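Local coordinates for serine protease p27 (PDB 2W5E), which is a trypsin-like serine protease of human astrovirus 1 that probably cleaves the viral polyprotein into its functional products, at residues K57-I69 and G150-P162. Sequence-based numbering, arbitrary orientation.
Sequences KVRYMPEKDIAFI and GGAVIIDPTDFHP
Tyr60, Pro62 and Phe68, on the hairpin formed by strands 52-60 and 66-70, lie against the C-terminal turn that follows strand 149-154, with the CA atoms of Pro62 and Asp159 6.7 Å apart. A classic beta bulge sets Arg59 and Tyr60 together opposite Phe68, and both side chains reach the turn. The Arg59 guanidinium donates two hydrogen bonds to Phe160 O, end-on and in its own plane, through NH1 at 3.0 Å and NH2 at 2.8 Å; NH2 also forms a salt bridge with Asp31. The Tyr60 ring is sandwiched between Pro62 N and Pro162 CD, the latter a CH-pi contact 3.9 Å from the centroid. Phe68 puts CE1 over the middle of the Phe160 ring, the planes inclined at 46°, while Phe160 CA lies over one face of the Phe68 ring, toward its rim, in a CH-pi contact. In this chymotrypsin-like double barrel, the contact ties the tail of the second barrel back onto the first, beside catalytic Asp65. The neighbouring Lys64, extended beyond CG, hydrogen-bonds through NZ to Ile154 O at 2.8 Å and forms a salt bridge with Asp159 OD2, on its syn lone pair, at 2.7 Å; Asp156 OD2 is a longer second carboxylate partner. Asp156 N donates to Asp159 OD2 (2.9 Å) from the anti side, tilted 33° out of the carboxylate plane, which helps hold the carboxylate for the lysine.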
ATOM      1  N   LYS A  57     -13.454  26.851 -10.371  1.00 35.23           N
ATOM      2  CA  LYS A  57     -14.466  27.232 -11.346  1.00 36.15           C
ATOM      3  C   LYS A  57     -15.373  26.074 -11.735  1.00 36.24           C
ATOM      4  O   LYS A  57     -14.899  24.985 -12.075  1.00 35.77           O
ATOM      5  CB  LYS A  57     -13.800  27.813 -12.598  1.00 36.00           C
ATOM      6  CG  LYS A  57     -14.768  28.462 -13.573  1.00 36.86           C
ATOM      7  CD  LYS A  57     -14.048  28.965 -14.821  1.00 37.40           C
ATOM      8  CE  LYS A  57     -14.962  29.835 -15.662  1.00 39.58           C
ATOM      9  NZ  LYS A  57     -14.267  30.416 -16.849  1.00 40.97           N
ATOM     10  N   VAL A  58     -16.680  26.326 -11.696  1.00 36.58           N
ATOM     11  CA  VAL A  58     -17.670  25.374 -12.193  1.00 37.35           C
ATOM     12  C   VAL A  58     -17.379  25.072 -13.665  1.00 37.90           C
ATOM     13  O   VAL A  58     -17.163  25.989 -14.458  1.00 37.86           O
ATOM     14  CB  VAL A  58     -19.118  25.904 -12.014  1.00 37.24           C
ATOM     15  CG1 VAL A  58     -20.134  24.936 -12.612  1.00 37.28           C
ATOM     16  CG2 VAL A  58     -19.422  26.131 -10.545  1.00 37.22           C
ATOM     17  N   ARG A  59     -17.349  23.785 -14.004  1.00 38.53           N
ATOM     18  CA  ARG A  59     -17.064  23.325 -15.366  1.00 39.32           C
ATOM     19  C   ARG A  59     -18.336  23.036 -16.166  1.00 39.81           C
ATOM     20  O   ARG A  59     -18.461  23.465 -17.315  1.00 40.03           O
ATOM     21  CB  ARG A  59     -16.167  22.074 -15.330  1.00 39.22           C
ATOM     22  CG  ARG A  59     -15.959  21.407 -16.678  1.00 39.56           C
ATOM     23  CD  ARG A  59     -14.995  20.222 -16.615  1.00 39.32           C
ATOM     24  NE  ARG A  59     -15.554  19.032 -15.966  1.00 38.75           N
ATOM     25  CZ  ARG A  59     -16.470  18.228 -16.503  1.00 39.12           C
ATOM     26  NH1 ARG A  59     -16.975  18.482 -17.706  1.00 38.91           N
ATOM     27  NH2 ARG A  59     -16.894  17.168 -15.829  1.00 38.78           N
ATOM     28  N   TYR A  60     -19.277  22.315 -15.556  1.00 40.30           N
ATOM     29  CA  TYR A  60     -20.421  21.764 -16.284  1.00 40.87           C
ATOM     30  C   TYR A  60     -21.627  21.499 -15.377  1.00 41.25           C
ATOM     31  O   TYR A  60     -21.488  20.935 -14.288  1.00 41.05           O
ATOM     32  CB  TYR A  60     -19.990  20.485 -17.025  1.00 40.92           C
ATOM     33  CG  TYR A  60     -21.081  19.746 -17.777  1.00 41.16           C
ATOM     34  CD1 TYR A  60     -21.924  20.407 -18.672  1.00 41.37           C
ATOM     35  CD2 TYR A  60     -21.242  18.370 -17.618  1.00 41.50           C
ATOM     36  CE1 TYR A  60     -22.917  19.716 -19.369  1.00 41.29           C
ATOM     37  CE2 TYR A  60     -22.225  17.675 -18.307  1.00 41.28           C
ATOM     38  CZ  TYR A  60     -23.059  18.349 -19.181  1.00 41.43           C
ATOM     39  OH  TYR A  60     -24.036  17.650 -19.859  1.00 41.12           O
ATOM     40  N   MET A  61     -22.799  21.924 -15.844  1.00 41.84           N
ATOM     41  CA  MET A  61     -24.062  21.744 -15.134  1.00 42.61           C
ATOM     42  C   MET A  61     -25.037  20.973 -16.023  1.00 42.78           C
ATOM     43  O   MET A  61     -25.757  21.582 -16.813  1.00 42.82           O
ATOM     44  CB  MET A  61     -24.690  23.098 -14.774  1.00 42.79           C
ATOM     45  CG  MET A  61     -23.826  24.041 -13.957  1.00 43.72           C
ATOM     46  SD  MET A  61     -23.796  23.643 -12.204  1.00 45.48           S
ATOM     47  CE  MET A  61     -25.454  24.087 -11.699  1.00 44.53           C
ATOM     48  N   PRO A  62     -25.066  19.632 -15.901  1.00 43.02           N
ATOM     49  CA  PRO A  62     -25.984  18.830 -16.718  1.00 43.18           C
ATOM     50  C   PRO A  62     -27.450  18.992 -16.304  1.00 43.36           C
ATOM     51  O   PRO A  62     -27.757  19.756 -15.387  1.00 43.25           O
ATOM     52  CB  PRO A  62     -25.508  17.394 -16.468  1.00 43.14           C
ATOM     53  CG  PRO A  62     -24.887  17.436 -15.123  1.00 43.04           C
ATOM     54  CD  PRO A  62     -24.245  18.789 -15.013  1.00 43.01           C
ATOM     55  N   GLU A  63     -28.339  18.273 -16.988  1.00 43.63           N
ATOM     56  CA  GLU A  63     -29.768  18.272 -16.672  1.00 43.90           C
ATOM     57  C   GLU A  63     -30.022  17.748 -15.258  1.00 43.20           C
ATOM     58  O   GLU A  63     -30.862  18.290 -14.538  1.00 43.30           O
ATOM     59  CB  GLU A  63     -30.543  17.443 -17.701  1.00 44.02           C
ATOM     60  CG  GLU A  63     -32.062  17.609 -17.641  1.00 45.15           C
ATOM     61  CD  GLU A  63     -32.773  16.980 -18.832  1.00 45.54           C
ATOM     62  OE1 GLU A  63     -32.334  17.205 -19.986  1.00 47.73           O
ATOM     63  OE2 GLU A  63     -33.783  16.268 -18.615  1.00 47.66           O
ATOM     64  N   LYS A  64     -29.287  16.701 -14.869  1.00 42.42           N
ATOM     65  CA  LYS A  64     -29.315  16.192 -13.495  1.00 41.55           C
ATOM     66  C   LYS A  64     -28.858  17.262 -12.508  1.00 40.72           C
ATOM     67  O   LYS A  64     -28.017  18.099 -12.840  1.00 40.42           O
ATOM     68  CB  LYS A  64     -28.427  14.954 -13.351  1.00 41.75           C
ATOM     69  CG  LYS A  64     -29.089  13.656 -13.763  1.00 42.33           C
ATOM     70  CD  LYS A  64     -28.178  12.469 -13.496  1.00 42.27           C
ATOM     71  CE  LYS A  64     -28.770  11.195 -14.069  1.00 42.76           C
ATOM     72  NZ  LYS A  64     -27.797  10.074 -14.039  1.00 42.21           N
ATOM     73  N   ASP A  65     -29.412  17.221 -11.300  1.00 39.60           N
ATOM     74  CA  ASP A  65     -29.105  18.199 -10.261  1.00 38.96           C
ATOM     75  C   ASP A  65     -27.722  17.960  -9.638  1.00 38.16           C
ATOM     76  O   ASP A  65     -27.577  17.841  -8.420  1.00 37.86           O
ATOM     77  CB  ASP A  65     -30.209  18.209  -9.193  1.00 39.29           C
ATOM     78  CG  ASP A  65     -31.535  18.774  -9.714  1.00 40.27           C
ATOM     79  OD1 ASP A  65     -31.521  19.622 -10.632  1.00 40.55           O
ATOM     80  OD2 ASP A  65     -32.597  18.373  -9.197  1.00 41.63           O
ATOM     81  N   ILE A  66     -26.712  17.898 -10.502  1.00 37.18           N
ATOM     82  CA  ILE A  66     -25.328  17.666 -10.109  1.00 36.70           C
ATOM     83  C   ILE A  66     -24.458  18.747 -10.758  1.00 35.82           C
ATOM     84  O   ILE A  66     -24.787  19.257 -11.828  1.00 35.64           O
ATOM     85  CB  ILE A  66     -24.867  16.230 -10.519  1.00 36.63           C
ATOM     86  CG1 ILE A  66     -25.600  15.170  -9.684  1.00 36.87           C
ATOM     87  CG2 ILE A  66     -23.361  16.051 -10.359  1.00 37.41           C
ATOM     88  CD1 ILE A  66     -25.523  13.758 -10.258  1.00 37.29           C
ATOM     89  N   ALA A  67     -23.363  19.102 -10.092  1.00 34.91           N
ATOM     90  CA  ALA A  67     -22.419  20.093 -10.606  1.00 34.03           C
ATOM     91  C   ALA A  67     -20.998  19.529 -10.677  1.00 33.45           C
ATOM     92  O   ALA A  67     -20.554  18.823  -9.772  1.00 32.80           O
ATOM     93  CB  ALA A  67     -22.453  21.352  -9.748  1.00 34.07           C
ATOM     94  N   PHE A  68     -20.296  19.847 -11.761  1.00 32.72           N
ATOM     95  CA  PHE A  68     -18.903  19.447 -11.929  1.00 31.97           C
ATOM     96  C   PHE A  68     -17.991  20.669 -11.890  1.00 31.47           C
ATOM     97  O   PHE A  68     -18.150  21.603 -12.677  1.00 30.84           O
ATOM     98  CB  PHE A  68     -18.711  18.659 -13.233  1.00 32.04           C
ATOM     99  CG  PHE A  68     -19.453  17.353 -13.268  1.00 32.08           C
ATOM    100  CD1 PHE A  68     -18.866  16.187 -12.774  1.00 32.53           C
ATOM    101  CD2 PHE A  68     -20.737  17.283 -13.794  1.00 32.08           C
ATOM    102  CE1 PHE A  68     -19.557  14.973 -12.796  1.00 32.07           C
ATOM    103  CE2 PHE A  68     -21.433  16.077 -13.822  1.00 32.79           C
ATOM    104  CZ  PHE A  68     -20.838  14.916 -13.324  1.00 32.43           C
ATOM    105  N   ILE A  69     -17.042  20.638 -10.964  1.00 30.76           N
ATOM    106  CA  ILE A  69     -16.100  21.722 -10.736  1.00 30.44           C
ATOM    107  C   ILE A  69     -14.693  21.237 -11.103  1.00 30.33           C
ATOM    108  O   ILE A  69     -14.287  20.153 -10.693  1.00 30.03           O
ATOM    109  CB  ILE A  69     -16.140  22.161  -9.246  1.00 30.14           C
ATOM    110  CG1 ILE A  69     -17.541  22.666  -8.870  1.00 30.40           C
ATOM    111  CG2 ILE A  69     -15.065  23.201  -8.945  1.00 30.17           C
ATOM    112  CD1 ILE A  69     -17.863  22.582  -7.394  1.00 29.51           C
ATOM    113  N   GLY A 150     -32.869  10.080   3.593  1.00 33.16           N
ATOM    114  CA  GLY A 150     -32.128  10.837   2.587  1.00 32.53           C
ATOM    115  C   GLY A 150     -32.490  10.432   1.172  1.00 32.28           C
ATOM    116  O   GLY A 150     -32.949   9.315   0.935  1.00 32.34           O
ATOM    117  N   GLY A 151     -32.283  11.351   0.233  1.00 31.88           N
ATOM    118  CA  GLY A 151     -32.523  11.103  -1.188  1.00 31.78           C
ATOM    119  C   GLY A 151     -31.389  11.625  -2.055  1.00 31.91           C
ATOM    120  O   GLY A 151     -30.900  12.737  -1.851  1.00 31.67           O
ATOM    121  N   ALA A 152     -30.972  10.817  -3.024  1.00 32.01           N
ATOM    122  CA  ALA A 152     -29.849  11.160  -3.892  1.00 32.51           C
ATOM    123  C   ALA A 152     -30.192  10.914  -5.352  1.00 32.85           C
ATOM    124  O   ALA A 152     -31.053  10.096  -5.654  1.00 32.87           O
ATOM    125  CB  ALA A 152     -28.623  10.351  -3.498  1.00 32.23           C
ATOM    126  N   VAL A 153     -29.527  11.636  -6.253  1.00 33.57           N
ATOM    127  CA  VAL A 153     -29.655  11.387  -7.689  1.00 34.52           C
ATOM    128  C   VAL A 153     -28.518  10.485  -8.160  1.00 34.81           C
ATOM    129  O   VAL A 153     -27.341  10.800  -7.956  1.00 34.57           O
ATOM    130  CB  VAL A 153     -29.675  12.698  -8.526  1.00 34.52           C
ATOM    131  CG1 VAL A 153     -29.788  12.388 -10.011  1.00 35.24           C
ATOM    132  CG2 VAL A 153     -30.834  13.592  -8.102  1.00 35.42           C
ATOM    133  N   ILE A 154     -28.884   9.368  -8.787  1.00 35.57           N
ATOM    134  CA  ILE A 154     -27.922   8.420  -9.354  1.00 36.62           C
ATOM    135  C   ILE A 154     -27.044   9.076 -10.426  1.00 37.16           C
ATOM    136  O   ILE A 154     -27.531   9.840 -11.266  1.00 37.08           O
ATOM    137  CB  ILE A 154     -28.626   7.131  -9.889  1.00 36.72           C
ATOM    138  CG1 ILE A 154     -28.937   6.172  -8.738  1.00 37.33           C
ATOM    139  CG2 ILE A 154     -27.766   6.387 -10.907  1.00 36.99           C
ATOM    140  CD1 ILE A 154     -30.371   6.193  -8.280  1.00 38.50           C
ATOM    141  N   ILE A 155     -25.749   8.778 -10.368  1.00 37.79           N
ATOM    142  CA  ILE A 155     -24.774   9.313 -11.312  1.00 38.72           C
ATOM    143  C   ILE A 155     -24.194   8.190 -12.177  1.00 39.47           C
ATOM    144  O   ILE A 155     -24.020   7.061 -11.711  1.00 39.59           O
ATOM    145  CB  ILE A 155     -23.649  10.107 -10.572  1.00 38.55           C
ATOM    146  CG1 ILE A 155     -22.784  10.903 -11.562  1.00 38.95           C
ATOM    147  CG2 ILE A 155     -22.809   9.187  -9.672  1.00 38.15           C
ATOM    148  CD1 ILE A 155     -21.753  11.833 -10.907  1.00 38.84           C
ATOM    149  N   ASP A 156     -23.920   8.500 -13.441  1.00 40.45           N
ATOM    150  CA  ASP A 156     -23.213   7.574 -14.327  1.00 41.63           C
ATOM    151  C   ASP A 156     -22.166   8.321 -15.178  1.00 41.96           C
ATOM    152  O   ASP A 156     -22.191   9.553 -15.228  1.00 41.79           O
ATOM    153  CB  ASP A 156     -24.196   6.724 -15.160  1.00 41.94           C
ATOM    154  CG  ASP A 156     -24.967   7.531 -16.183  1.00 43.06           C
ATOM    155  OD1 ASP A 156     -24.351   7.989 -17.163  1.00 44.80           O
ATOM    156  OD2 ASP A 156     -26.199   7.677 -16.026  1.00 44.41           O
ATOM    157  N   PRO A 157     -21.223   7.588 -15.812  1.00 42.45           N
ATOM    158  CA  PRO A 157     -20.131   8.233 -16.556  1.00 42.80           C
ATOM    159  C   PRO A 157     -20.550   9.214 -17.663  1.00 43.13           C
ATOM    160  O   PRO A 157     -19.761  10.095 -18.020  1.00 43.25           O
ATOM    161  CB  PRO A 157     -19.366   7.045 -17.152  1.00 42.80           C
ATOM    162  CG  PRO A 157     -19.653   5.925 -16.229  1.00 42.67           C
ATOM    163  CD  PRO A 157     -21.088   6.119 -15.845  1.00 42.56           C
ATOM    164  N   THR A 158     -21.767   9.072 -18.190  1.00 43.31           N
ATOM    165  CA  THR A 158     -22.242   9.947 -19.267  1.00 43.61           C
ATOM    166  C   THR A 158     -22.687  11.317 -18.754  1.00 43.74           C
ATOM    167  O   THR A 158     -22.914  12.236 -19.546  1.00 43.80           O
ATOM    168  CB  THR A 158     -23.390   9.311 -20.096  1.00 43.64           C
ATOM    169  OG1 THR A 158     -24.610   9.337 -19.343  1.00 43.80           O
ATOM    170  CG2 THR A 158     -23.056   7.871 -20.497  1.00 43.79           C
ATOM    171  N   ASP A 159     -22.813  11.445 -17.434  1.00 43.72           N
ATOM    172  CA  ASP A 159     -23.213  12.702 -16.802  1.00 43.75           C
ATOM    173  C   ASP A 159     -22.082  13.724 -16.744  1.00 43.69           C
ATOM    174  O   ASP A 159     -22.337  14.922 -16.616  1.00 43.74           O
ATOM    175  CB  ASP A 159     -23.744  12.447 -15.388  1.00 43.76           C
ATOM    176  CG  ASP A 159     -25.077  11.729 -15.384  1.00 43.65           C
ATOM    177  OD1 ASP A 159     -25.916  12.010 -16.264  1.00 43.42           O
ATOM    178  OD2 ASP A 159     -25.291  10.888 -14.487  1.00 43.45           O
ATOM    179  N   PHE A 160     -20.846  13.239 -16.843  1.00 43.74           N
ATOM    180  CA  PHE A 160     -19.642  14.067 -16.722  1.00 43.95           C
ATOM    181  C   PHE A 160     -19.442  15.072 -17.862  1.00 44.32           C
ATOM    182  O   PHE A 160     -18.779  16.095 -17.676  1.00 44.33           O
ATOM    183  CB  PHE A 160     -18.397  13.176 -16.597  1.00 43.68           C
ATOM    184  CG  PHE A 160     -18.116  12.704 -15.193  1.00 43.16           C
ATOM    185  CD1 PHE A 160     -18.897  11.712 -14.602  1.00 42.86           C
ATOM    186  CD2 PHE A 160     -17.054  13.239 -14.467  1.00 42.73           C
ATOM    187  CE1 PHE A 160     -18.634  11.274 -13.305  1.00 42.39           C
ATOM    188  CE2 PHE A 160     -16.780  12.807 -13.170  1.00 42.23           C
ATOM    189  CZ  PHE A 160     -17.574  11.821 -12.591  1.00 42.53           C
ATOM    190  N   HIS A 161     -20.002  14.776 -19.035  1.00 44.75           N
ATOM    191  CA  HIS A 161     -19.768  15.587 -20.235  1.00 45.25           C
ATOM    192  C   HIS A 161     -21.012  15.737 -21.114  1.00 45.64           C
ATOM    193  O   HIS A 161     -21.856  14.836 -21.154  1.00 45.78           O
ATOM    194  CB  HIS A 161     -18.609  15.008 -21.058  1.00 45.16           C
ATOM    195  CG  HIS A 161     -17.279  15.100 -20.375  1.00 45.00           C
ATOM    196  ND1 HIS A 161     -16.694  14.028 -19.737  1.00 44.73           N
ATOM    197  CD2 HIS A 161     -16.428  16.140 -20.219  1.00 44.64           C
ATOM    198  CE1 HIS A 161     -15.537  14.402 -19.222  1.00 44.94           C
ATOM    199  NE2 HIS A 161     -15.352  15.679 -19.502  1.00 44.76           N
ATOM    200  N   PRO A 162     -21.131  16.879 -21.824  1.00 46.01           N
ATOM    201  CA  PRO A 162     -22.234  17.055 -22.764  1.00 46.24           C
ATOM    202  C   PRO A 162     -21.953  16.334 -24.078  1.00 46.49           C
ATOM    203  O   PRO A 162     -22.439  15.224 -24.284  1.00 46.91           O
ATOM    204  CB  PRO A 162     -22.258  18.565 -22.987  1.00 46.27           C
ATOM    205  CG  PRO A 162     -20.838  18.985 -22.820  1.00 46.23           C
ATOM    206  CD  PRO A 162     -20.247  18.063 -21.783  1.00 45.98           C
TER